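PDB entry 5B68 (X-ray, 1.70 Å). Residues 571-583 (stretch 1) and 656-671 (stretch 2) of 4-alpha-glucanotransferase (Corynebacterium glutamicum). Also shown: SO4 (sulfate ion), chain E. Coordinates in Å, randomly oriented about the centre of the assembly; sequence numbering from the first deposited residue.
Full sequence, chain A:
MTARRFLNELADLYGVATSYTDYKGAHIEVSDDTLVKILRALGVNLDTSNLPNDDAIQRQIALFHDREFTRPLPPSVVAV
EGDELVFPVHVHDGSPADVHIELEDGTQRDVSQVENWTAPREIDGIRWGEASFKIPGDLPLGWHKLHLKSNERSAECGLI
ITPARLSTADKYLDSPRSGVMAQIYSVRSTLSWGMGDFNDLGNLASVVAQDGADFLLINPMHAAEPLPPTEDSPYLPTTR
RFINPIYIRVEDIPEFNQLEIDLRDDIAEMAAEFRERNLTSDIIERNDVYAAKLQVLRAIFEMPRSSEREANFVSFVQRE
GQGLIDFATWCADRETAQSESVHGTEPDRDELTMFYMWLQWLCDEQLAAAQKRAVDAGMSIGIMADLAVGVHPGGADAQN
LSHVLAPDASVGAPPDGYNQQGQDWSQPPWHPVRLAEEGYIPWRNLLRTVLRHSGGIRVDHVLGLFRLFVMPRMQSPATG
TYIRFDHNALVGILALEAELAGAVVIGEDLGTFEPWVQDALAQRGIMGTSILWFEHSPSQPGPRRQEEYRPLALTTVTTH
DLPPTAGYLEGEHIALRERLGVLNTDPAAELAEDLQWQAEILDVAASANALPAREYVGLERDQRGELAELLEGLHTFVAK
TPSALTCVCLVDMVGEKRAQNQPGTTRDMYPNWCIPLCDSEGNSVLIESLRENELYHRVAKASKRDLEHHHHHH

Stretch 1, residues 571-583: GEHIALRERLGVL
Stretch 2, residues 656-671: EKRAQNQPGTTRDMYP

How do the two stretches meet? Stretch 1 is a helix over 572-579, preceded by Gly571 at the N-cap; stretch 2 is largely loop. Paired CA atoms lie 7.8 Å apart for Glu572 and Lys657, 7.8 Å for Arg577 and Gln662, and 6.4 Å for Leu580 and Met669. No hydrogen bond crosses the contact, which buries 510 Å² summed over both sides and rests on side chains packed against side chains and backbone.

What does Leu580, the most covered residue, touch? Its CB points toward stretch 2, and the m, t rotamer (chi1 -56°, chi2 174°) places Leu580 CD2 3.2 Å from Met669 O. Leu580 CD1 sits 3.6 Å from Thr665 CG2 and 3.9 Å from Tyr670 CB. Gly581 then turns the chain at phi 74°, psi 27°, in a Schellman motif with Val582 N bonded to Arg577 O at 2.8 Å. This brings Val582 (chi1 155°) back to the contact, its CG2 3.5 Å from Met669 CE.

How does Leu576 fit one turn earlier? With chi1 -175° (t) and chi2 56° (p), it sends CD2 to 3.7 Å from Ala659 CB and over one face of the Tyr670 ring, while Leu576 CD1 lies 3.6 Å from Tyr670 CE1. Tyr670 (chi1 -176°, chi2 79°) is tethered within its own stretch, Tyr670 OH donating to Ala659 O at 2.6 Å, so both of these partners of Leu576 are linked.

Where does Gln662 lie? Its CA-to-CB bond points toward stretch 1, and the t, p rotamer (chi1 176°, chi2 57°, chi3 -115°) brings Gln662 NE2 to 3.5 Å from Leu576 CD2 and Gln662 OE1 to 3.7 Å from Arg577 CG: packing against carbon. Gln662 also opens a type II turn, closed by Thr665 N to Gln662 O at 3.1 Å, with Gly664 at phi 62°, psi 25°.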

ATOM      1  N   GLY A 571       2.899 -20.104 -22.036  1.00 39.62           N
ATOM      2  CA  GLY A 571       4.030 -20.428 -21.184  1.00 42.75           C
ATOM      3  C   GLY A 571       5.043 -19.344 -20.839  1.00 44.16           C
ATOM      4  O   GLY A 571       6.089 -19.671 -20.328  1.00 46.27           O
ATOM      5  N   GLU A 572       4.746 -18.060 -21.044  1.00 44.48           N
ATOM      6  CA  GLU A 572       5.754 -16.978 -20.813  1.00 43.10           C
ATOM      7  C   GLU A 572       6.273 -16.838 -19.368  1.00 43.36           C
ATOM      8  O   GLU A 572       7.412 -16.410 -19.160  1.00 45.05           O
ATOM      9  CB  GLU A 572       5.224 -15.623 -21.334  1.00 44.66           C
ATOM     10  CG  GLU A 572       6.079 -14.359 -21.058  1.00 44.34           C
ATOM     11  CD  GLU A 572       7.333 -14.244 -21.925  1.00 48.47           C
ATOM     12  OE1 GLU A 572       7.881 -15.294 -22.392  1.00 51.70           O
ATOM     13  OE2 GLU A 572       7.802 -13.094 -22.134  1.00 44.42           O
ATOM     14  N   HIS A 573       5.450 -17.094 -18.369  1.00 38.37           N
ATOM     15  CA  HIS A 573       5.968 -17.220 -17.006  1.00 40.77           C
ATOM     16  C   HIS A 573       7.212 -18.119 -16.924  1.00 47.13           C
ATOM     17  O   HIS A 573       8.207 -17.751 -16.267  1.00 42.86           O
ATOM     18  CB  HIS A 573       4.902 -17.584 -15.938  1.00 38.82           C
ATOM     19  CG  HIS A 573       4.036 -18.759 -16.272  1.00 37.04           C
ATOM     20  ND1 HIS A 573       3.438 -18.953 -17.507  1.00 38.45           N
ATOM     21  CD2 HIS A 573       3.597 -19.761 -15.484  1.00 37.15           C
ATOM     22  CE1 HIS A 573       2.713 -20.053 -17.473  1.00 36.13           C
ATOM     23  NE2 HIS A 573       2.777 -20.553 -16.255  1.00 34.19           N
ATOM     24  N   ILE A 574       7.187 -19.248 -17.624  1.00 42.86           N
ATOM     25  CA  ILE A 574       8.322 -20.140 -17.581  1.00 39.67           C
ATOM     26  C   ILE A 574       9.424 -19.696 -18.547  1.00 46.42           C
ATOM     27  O   ILE A 574      10.588 -19.636 -18.134  1.00 43.88           O
ATOM     28  CB  ILE A 574       7.851 -21.576 -17.814  1.00 47.25           C
ATOM     29  CG1 ILE A 574       7.051 -22.030 -16.585  1.00 42.44           C
ATOM     30  CG2 ILE A 574       9.028 -22.504 -18.069  1.00 45.82           C
ATOM     31  CD1 ILE A 574       5.881 -22.894 -16.950  1.00 46.22           C
ATOM     32  N   ALA A 575       9.093 -19.368 -19.803  1.00 41.82           N
ATOM     33  CA  ALA A 575      10.095 -18.860 -20.739  1.00 43.12           C
ATOM     34  C   ALA A 575      10.850 -17.653 -20.176  1.00 41.68           C
ATOM     35  O   ALA A 575      12.055 -17.547 -20.360  1.00 44.29           O
ATOM     36  CB  ALA A 575       9.465 -18.503 -22.090  1.00 46.68           C
ATOM     37  N   LEU A 576      10.147 -16.771 -19.466  1.00 39.55           N
ATOM     38  CA  LEU A 576      10.741 -15.550 -18.920  1.00 40.47           C
ATOM     39  C   LEU A 576      11.675 -15.893 -17.749  1.00 39.15           C
ATOM     40  O   LEU A 576      12.791 -15.408 -17.713  1.00 40.51           O
ATOM     41  CB  LEU A 576       9.659 -14.541 -18.454  1.00 40.12           C
ATOM     42  CG  LEU A 576      10.233 -13.200 -17.980  1.00 41.39           C
ATOM     43  CD1 LEU A 576      11.105 -12.550 -19.055  1.00 46.54           C
ATOM     44  CD2 LEU A 576       9.140 -12.225 -17.520  1.00 43.71           C
ATOM     45  N   ARG A 577      11.239 -16.751 -16.827  1.00 39.90           N
ATOM     46  CA  ARG A 577      12.098 -17.138 -15.699  1.00 47.18           C
ATOM     47  C   ARG A 577      13.362 -17.887 -16.192  1.00 48.62           C
ATOM     48  O   ARG A 577      14.466 -17.645 -15.693  1.00 49.69           O
ATOM     49  CB  ARG A 577      11.327 -17.944 -14.645  1.00 51.36           C
ATOM     50  CG  ARG A 577      10.402 -17.098 -13.739  1.00 61.16           C
ATOM     51  CD  ARG A 577      10.018 -17.815 -12.433  1.00 66.81           C
ATOM     52  NE  ARG A 577       9.211 -19.022 -12.694  1.00 78.26           N
ATOM     53  CZ  ARG A 577       9.022 -20.047 -11.851  1.00 79.75           C
ATOM     54  NH1 ARG A 577       9.563 -20.058 -10.630  1.00 80.12           N
ATOM     55  NH2 ARG A 577       8.274 -21.079 -12.240  1.00 80.05           N
ATOM     56  N   GLU A 578      13.201 -18.729 -17.212  1.00 43.10           N
ATOM     57  CA  GLU A 578      14.325 -19.454 -17.813  1.00 44.65           C
ATOM     58  C   GLU A 578      15.369 -18.568 -18.467  1.00 41.72           C
ATOM     59  O   GLU A 578      16.567 -18.763 -18.259  1.00 39.44           O
ATOM     60  CB  GLU A 578      13.805 -20.498 -18.829  1.00 49.62           C
ATOM     61  CG  GLU A 578      14.878 -21.366 -19.487  1.00 56.03           C
ATOM     62  CD  GLU A 578      15.910 -21.975 -18.512  1.00 59.28           C
ATOM     63  OE1 GLU A 578      17.003 -22.365 -18.988  1.00 60.67           O
ATOM     64  OE2 GLU A 578      15.642 -22.090 -17.286  1.00 54.61           O
ATOM     65  N   ARG A 579      14.938 -17.569 -19.234  1.00 37.86           N
ATOM     66  CA  ARG A 579      15.888 -16.724 -19.913  1.00 43.62           C
ATOM     67  C   ARG A 579      16.575 -15.761 -18.967  1.00 44.90           C
ATOM     68  O   ARG A 579      17.661 -15.303 -19.270  1.00 43.70           O
ATOM     69  CB  ARG A 579      15.303 -16.017 -21.140  1.00 46.42           C
ATOM     70  CG  ARG A 579      14.309 -14.896 -20.915  1.00 46.99           C
ATOM     71  CD  ARG A 579      13.828 -14.472 -22.287  1.00 50.39           C
ATOM     72  NE  ARG A 579      12.758 -13.483 -22.308  1.00 48.91           N
ATOM     73  CZ  ARG A 579      11.462 -13.731 -22.568  1.00 53.85           C
ATOM     74  NH1 ARG A 579      10.978 -14.961 -22.819  1.00 43.16           N
ATOM     75  NH2 ARG A 579      10.618 -12.705 -22.573  1.00 62.67           N
ATOM     76  N   LEU A 580      15.977 -15.476 -17.815  1.00 45.79           N
ATOM     77  CA  LEU A 580      16.669 -14.659 -16.843  1.00 46.70           C
ATOM     78  C   LEU A 580      17.518 -15.532 -15.919  1.00 50.92           C
ATOM     79  O   LEU A 580      18.252 -14.987 -15.104  1.00 52.97           O
ATOM     80  CB  LEU A 580      15.689 -13.789 -16.062  1.00 48.00           C
ATOM     81  CG  LEU A 580      14.790 -12.889 -16.911  1.00 48.40           C
ATOM     82  CD1 LEU A 580      13.773 -12.198 -15.992  1.00 54.48           C
ATOM     83  CD2 LEU A 580      15.535 -11.887 -17.801  1.00 48.92           C
ATOM     84  N   GLY A 581      17.451 -16.861 -16.056  1.00 51.51           N
ATOM     85  CA  GLY A 581      18.247 -17.780 -15.230  1.00 55.01           C
ATOM     86  C   GLY A 581      17.738 -17.902 -13.798  1.00 54.68           C
ATOM     87  O   GLY A 581      18.498 -18.209 -12.880  1.00 57.62           O
ATOM     88  N   VAL A 582      16.437 -17.676 -13.644  1.00 54.17           N
ATOM     89  CA  VAL A 582      15.722 -17.604 -12.374  1.00 56.88           C
ATOM     90  C   VAL A 582      14.757 -18.784 -12.229  1.00 66.13           C
ATOM     91  O   VAL A 582      14.076 -18.942 -11.211  1.00 75.95           O
ATOM     92  CB  VAL A 582      15.013 -16.228 -12.332  1.00 57.69           C
ATOM     93  CG1 VAL A 582      13.779 -16.187 -11.438  1.00 61.56           C
ATOM     94  CG2 VAL A 582      16.049 -15.164 -11.965  1.00 58.28           C
ATOM     95  N   LEU A 583      14.686 -19.605 -13.264  1.00 71.51           N
ATOM     96  CA  LEU A 583      14.130 -20.938 -13.168  1.00 72.71           C
ATOM     97  C   LEU A 583      15.384 -21.770 -12.873  1.00 75.34           C
ATOM     98  O   LEU A 583      16.441 -21.535 -13.501  1.00 63.22           O
ATOM     99  CB  LEU A 583      13.515 -21.339 -14.523  1.00 70.40           C
ATOM    100  CG  LEU A 583      12.226 -22.145 -14.651  1.00 70.23           C
ATOM    101  CD1 LEU A 583      12.306 -23.000 -15.909  1.00 65.08           C
ATOM    102  CD2 LEU A 583      11.958 -22.996 -13.431  1.00 77.81           C
ATOM    103  N   GLU A 656      -1.467  -7.844 -24.600  1.00 23.99           N
ATOM    104  CA  GLU A 656      -0.054  -7.720 -24.086  1.00 24.99           C
ATOM    105  C   GLU A 656       0.516  -9.108 -23.712  1.00 24.14           C
ATOM    106  O   GLU A 656      -0.130  -9.883 -22.988  1.00 23.82           O
ATOM    107  CB  GLU A 656      -0.124  -6.782 -22.844  1.00 24.84           C
ATOM    108  CG  GLU A 656       1.134  -6.552 -22.090  1.00 25.94           C
ATOM    109  CD  GLU A 656       2.115  -5.722 -22.858  1.00 28.07           C
ATOM    110  OE1 GLU A 656       2.929  -6.366 -23.575  1.00 30.82           O
ATOM    111  OE2 GLU A 656       2.100  -4.450 -22.786  1.00 26.81           O
ATOM    112  N   LYS A 657       1.722  -9.382 -24.161  1.00 28.02           N
ATOM    113  CA  LYS A 657       2.429 -10.604 -23.729  1.00 35.18           C
ATOM    114  C   LYS A 657       3.555 -10.377 -22.696  1.00 33.64           C
ATOM    115  O   LYS A 657       3.977 -11.351 -22.063  1.00 33.60           O
ATOM    116  CB  LYS A 657       2.973 -11.377 -24.934  1.00 39.79           C
ATOM    117  CG  LYS A 657       1.849 -12.077 -25.694  1.00 47.13           C
ATOM    118  CD  LYS A 657       2.271 -12.684 -27.019  1.00 54.43           C
ATOM    119  CE  LYS A 657       1.033 -13.273 -27.692  1.00 64.26           C
ATOM    120  NZ  LYS A 657       1.264 -13.642 -29.115  1.00 72.23           N
ATOM    121  N   ARG A 658       4.072  -9.139 -22.593  1.00 36.56           N
ATOM    122  CA  ARG A 658       5.196  -8.813 -21.667  1.00 34.32           C
ATOM    123  C   ARG A 658       4.792  -8.554 -20.177  1.00 33.98           C
ATOM    124  O   ARG A 658       3.940  -7.691 -19.901  1.00 28.87           O
ATOM    125  CB  ARG A 658       5.954  -7.631 -22.214  1.00 36.52           C
ATOM    126  CG  ARG A 658       6.450  -7.841 -23.626  1.00 36.28           C
ATOM    127  CD  ARG A 658       7.582  -6.913 -23.960  1.00 41.53           C
ATOM    128  NE  ARG A 658       7.156  -5.567 -24.347  1.00 42.91           N
ATOM    129  CZ  ARG A 658       8.010  -4.573 -24.625  1.00 43.12           C
ATOM    130  NH1 ARG A 658       7.575  -3.381 -24.984  1.00 39.55           N
ATOM    131  NH2 ARG A 658       9.336  -4.771 -24.559  1.00 48.07           N
ATOM    132  N   ALA A 659       5.419  -9.313 -19.244  1.00 31.33           N
ATOM    133  CA  ALA A 659       5.331  -9.087 -17.790  1.00 29.11           C
ATOM    134  C   ALA A 659       5.834  -7.711 -17.434  1.00 26.72           C
ATOM    135  O   ALA A 659       6.767  -7.174 -18.070  1.00 30.80           O
ATOM    136  CB  ALA A 659       6.070 -10.140 -16.988  1.00 31.03           C
ATOM    137  N   GLN A 660       5.124  -7.079 -16.496  1.00 26.26           N
ATOM    138  CA  GLN A 660       5.539  -5.761 -16.024  1.00 27.29           C
ATOM    139  C   GLN A 660       6.662  -5.928 -14.977  1.00 25.60           C
ATOM    140  O   GLN A 660       7.577  -5.085 -14.911  1.00 26.48           O
ATOM    141  CB  GLN A 660       4.361  -5.045 -15.352  1.00 24.03           C
ATOM    142  CG  GLN A 660       4.634  -3.565 -14.999  1.00 23.51           C
ATOM    143  CD  GLN A 660       5.028  -2.691 -16.153  1.00 22.37           C
ATOM    144  OE1 GLN A 660       6.199  -2.321 -16.294  1.00 23.34           O
ATOM    145  NE2 GLN A 660       4.042  -2.301 -17.011  1.00 22.48           N
ATOM    146  N   ASN A 661       6.496  -6.931 -14.144  1.00 26.37           N
ATOM    147  CA  ASN A 661       7.457  -7.249 -13.072  1.00 31.90           C
ATOM    148  C   ASN A 661       7.683  -8.746 -13.042  1.00 33.66           C
ATOM    149  O   ASN A 661       6.701  -9.518 -13.119  1.00 32.08           O
ATOM    150  CB  ASN A 661       6.871  -6.820 -11.717  1.00 30.10           C
ATOM    151  CG  ASN A 661       7.854  -7.040 -10.526  1.00 29.14           C
ATOM    152  OD1 ASN A 661       9.027  -6.719 -10.623  1.00 28.36           O
ATOM    153  ND2 ASN A 661       7.349  -7.558  -9.421  1.00 29.99           N
ATOM    154  N   GLN A 662       8.949  -9.174 -12.912  1.00 32.69           N
ATOM    155  CA  GLN A 662       9.254 -10.591 -12.612  1.00 38.12           C
ATOM    156  C   GLN A 662       9.755 -10.613 -11.163  1.00 38.11           C
ATOM    157  O   GLN A 662      10.864 -10.132 -10.925  1.00 40.55           O
ATOM    158  CB  GLN A 662      10.305 -11.162 -13.587  1.00 37.21           C
ATOM    159  CG  GLN A 662      10.698 -12.582 -13.249  1.00 42.09           C
ATOM    160  CD  GLN A 662       9.500 -13.507 -13.226  1.00 44.30           C
ATOM    161  OE1 GLN A 662       9.119 -14.053 -12.186  1.00 47.20           O
ATOM    162  NE2 GLN A 662       8.854 -13.635 -14.375  1.00 49.25           N
ATOM    163  N   PRO A 663       8.923 -11.073 -10.187  1.00 38.09           N
ATOM    164  CA  PRO A 663       9.373 -11.003  -8.776  1.00 42.98           C
ATOM    165  C   PRO A 663      10.705 -11.712  -8.550  1.00 48.08           C
ATOM    166  O   PRO A 663      11.023 -12.676  -9.284  1.00 41.37           O
ATOM    167  CB  PRO A 663       8.218 -11.675  -7.988  1.00 43.62           C
ATOM    168  CG  PRO A 663       7.012 -11.300  -8.798  1.00 41.64           C
ATOM    169  CD  PRO A 663       7.468 -11.388 -10.242  1.00 42.53           C
ATOM    170  N   GLY A 664      11.514 -11.158  -7.644  1.00 52.39           N
ATOM    171  CA  GLY A 664      12.841 -11.702  -7.390  1.00 53.76           C
ATOM    172  C   GLY A 664      13.813 -11.670  -8.574  1.00 56.47           C
ATOM    173  O   GLY A 664      14.734 -12.511  -8.659  1.00 62.33           O
ATOM    174  N   THR A 665      13.597 -10.751  -9.514  1.00 42.20           N
ATOM    175  CA  THR A 665      14.634 -10.337 -10.444  1.00 41.43           C
ATOM    176  C   THR A 665      14.918  -8.907 -10.120  1.00 38.42           C
ATOM    177  O   THR A 665      14.089  -8.233  -9.505  1.00 35.92           O
ATOM    178  CB  THR A 665      14.207 -10.366 -11.917  1.00 44.73           C
ATOM    179  OG1 THR A 665      13.033  -9.571 -12.094  1.00 43.59           O
ATOM    180  CG2 THR A 665      13.940 -11.794 -12.383  1.00 45.14           C
ATOM    181  N   THR A 666      16.091  -8.433 -10.524  1.00 35.75           N
ATOM    182  CA  THR A 666      16.523  -7.080 -10.257  1.00 33.41           C
ATOM    183  C   THR A 666      16.603  -6.319 -11.558  1.00 31.50           C
ATOM    184  O   THR A 666      16.528  -6.885 -12.646  1.00 39.62           O
ATOM    185  CB  THR A 666      17.946  -7.104  -9.599  1.00 34.24           C
ATOM    186  OG1 THR A 666      18.700  -8.179 -10.197  1.00 29.10           O
ATOM    187  CG2 THR A 666      17.838  -7.375  -8.131  1.00 33.09           C
ATOM    188  N   ARG A 667      16.779  -5.019 -11.456  1.00 32.48           N
ATOM    189  CA  ARG A 667      16.626  -4.140 -12.585  1.00 34.54           C
ATOM    190  C   ARG A 667      17.644  -4.354 -13.716  1.00 40.44           C
ATOM    191  O   ARG A 667      17.385  -3.997 -14.852  1.00 34.66           O
ATOM    192  CB  ARG A 667      16.588  -2.693 -12.137  1.00 36.30           C
ATOM    193  CG  ARG A 667      17.942  -2.112 -11.684  1.00 40.12           C
ATOM    194  CD  ARG A 667      17.762  -0.789 -10.942  1.00 37.08           C
ATOM    195  NE  ARG A 667      19.003  -0.362 -10.319  1.00 38.11           N
ATOM    196  CZ  ARG A 667      19.438  -0.718  -9.116  1.00 36.71           C
ATOM    197  NH1 ARG A 667      18.770  -1.568  -8.329  1.00 37.17           N
ATOM    198  NH2 ARG A 667      20.629  -0.245  -8.700  1.00 42.60           N
ATOM    199  N   ASP A 668      18.804  -4.915 -13.404  1.00 38.69           N
ATOM    200  CA  ASP A 668      19.769  -5.292 -14.454  1.00 44.11           C
ATOM    201  C   ASP A 668      19.380  -6.618 -15.158  1.00 40.18           C
ATOM    202  O   ASP A 668      19.971  -6.982 -16.154  1.00 37.69           O
ATOM    203  CB  ASP A 668      21.186  -5.452 -13.865  1.00 46.99           C
ATOM    204  CG  ASP A 668      21.224  -6.455 -12.709  1.00 51.62           C
ATOM    205  OD1 ASP A 668      20.127  -6.890 -12.202  1.00 49.52           O
ATOM    206  OD2 ASP A 668      22.351  -6.772 -12.282  1.00 50.70           O
ATOM    207  N   MET A 669      18.428  -7.349 -14.622  1.00 41.27           N
ATOM    208  CA  MET A 669      17.973  -8.583 -15.244  1.00 39.40           C
ATOM    209  C   MET A 669      16.795  -8.390 -16.245  1.00 39.32           C
ATOM    210  O   MET A 669      16.749  -9.008 -17.291  1.00 34.67           O
ATOM    211  CB  MET A 669      17.618  -9.562 -14.136  1.00 42.29           C
ATOM    212  CG  MET A 669      18.754  -9.801 -13.123  1.00 37.74           C
ATOM    213  SD  MET A 669      18.172 -10.786 -11.752  1.00 44.73           S
ATOM    214  CE  MET A 669      17.996 -12.346 -12.626  1.00 47.62           C
ATOM    215  N   TYR A 670      15.852  -7.523 -15.908  1.00 41.91           N
ATOM    216  CA  TYR A 670      14.618  -7.332 -16.699  1.00 36.28           C
ATOM    217  C   TYR A 670      14.145  -5.932 -16.380  1.00 35.66           C
ATOM    218  O   TYR A 670      14.283  -5.513 -15.214  1.00 32.76           O
ATOM    219  CB  TYR A 670      13.576  -8.346 -16.253  1.00 36.55           C
ATOM    220  CG  TYR A 670      12.297  -8.307 -17.081  1.00 34.98           C
ATOM    221  CD1 TYR A 670      12.242  -8.912 -18.311  1.00 35.97           C
ATOM    222  CD2 TYR A 670      11.146  -7.692 -16.592  1.00 34.61           C
ATOM    223  CE1 TYR A 670      11.059  -8.912 -19.076  1.00 34.14           C
ATOM    224  CE2 TYR A 670       9.959  -7.679 -17.335  1.00 37.13           C
ATOM    225  CZ  TYR A 670       9.927  -8.291 -18.596  1.00 36.69           C
ATOM    226  OH  TYR A 670       8.751  -8.263 -19.387  1.00 30.56           O
ATOM    227  N   PRO A 671      13.532  -5.220 -17.311  1.00 30.95           N
ATOM    228  CA  PRO A 671      13.141  -3.845 -17.005  1.00 29.60           C
ATOM    229  C   PRO A 671      11.824  -3.750 -16.237  1.00 30.41           C
ATOM    230  O   PRO A 671      10.862  -3.195 -16.728  1.00 28.96           O
ATOM    231  CB  PRO A 671      13.002  -3.197 -18.383  1.00 29.78           C
ATOM    232  CG  PRO A 671      13.267  -4.258 -19.386  1.00 29.85           C
ATOM    233  CD  PRO A 671      13.232  -5.571 -18.698  1.00 30.88           C
TER
HETATM  234  S   SO4 E 804       9.877  -7.970  -6.218  1.00 56.25           S
HETATM  235  O1  SO4 E 804       9.089  -6.999  -7.027  1.00 56.66           O
HETATM  236  O2  SO4 E 804      10.048  -7.345  -4.894  1.00 55.80           O
HETATM  237  O3  SO4 E 804       9.110  -9.230  -6.085  1.00 62.54           O
HETATM  238  O4  SO4 E 804      11.141  -8.325  -6.875  1.00 42.53           O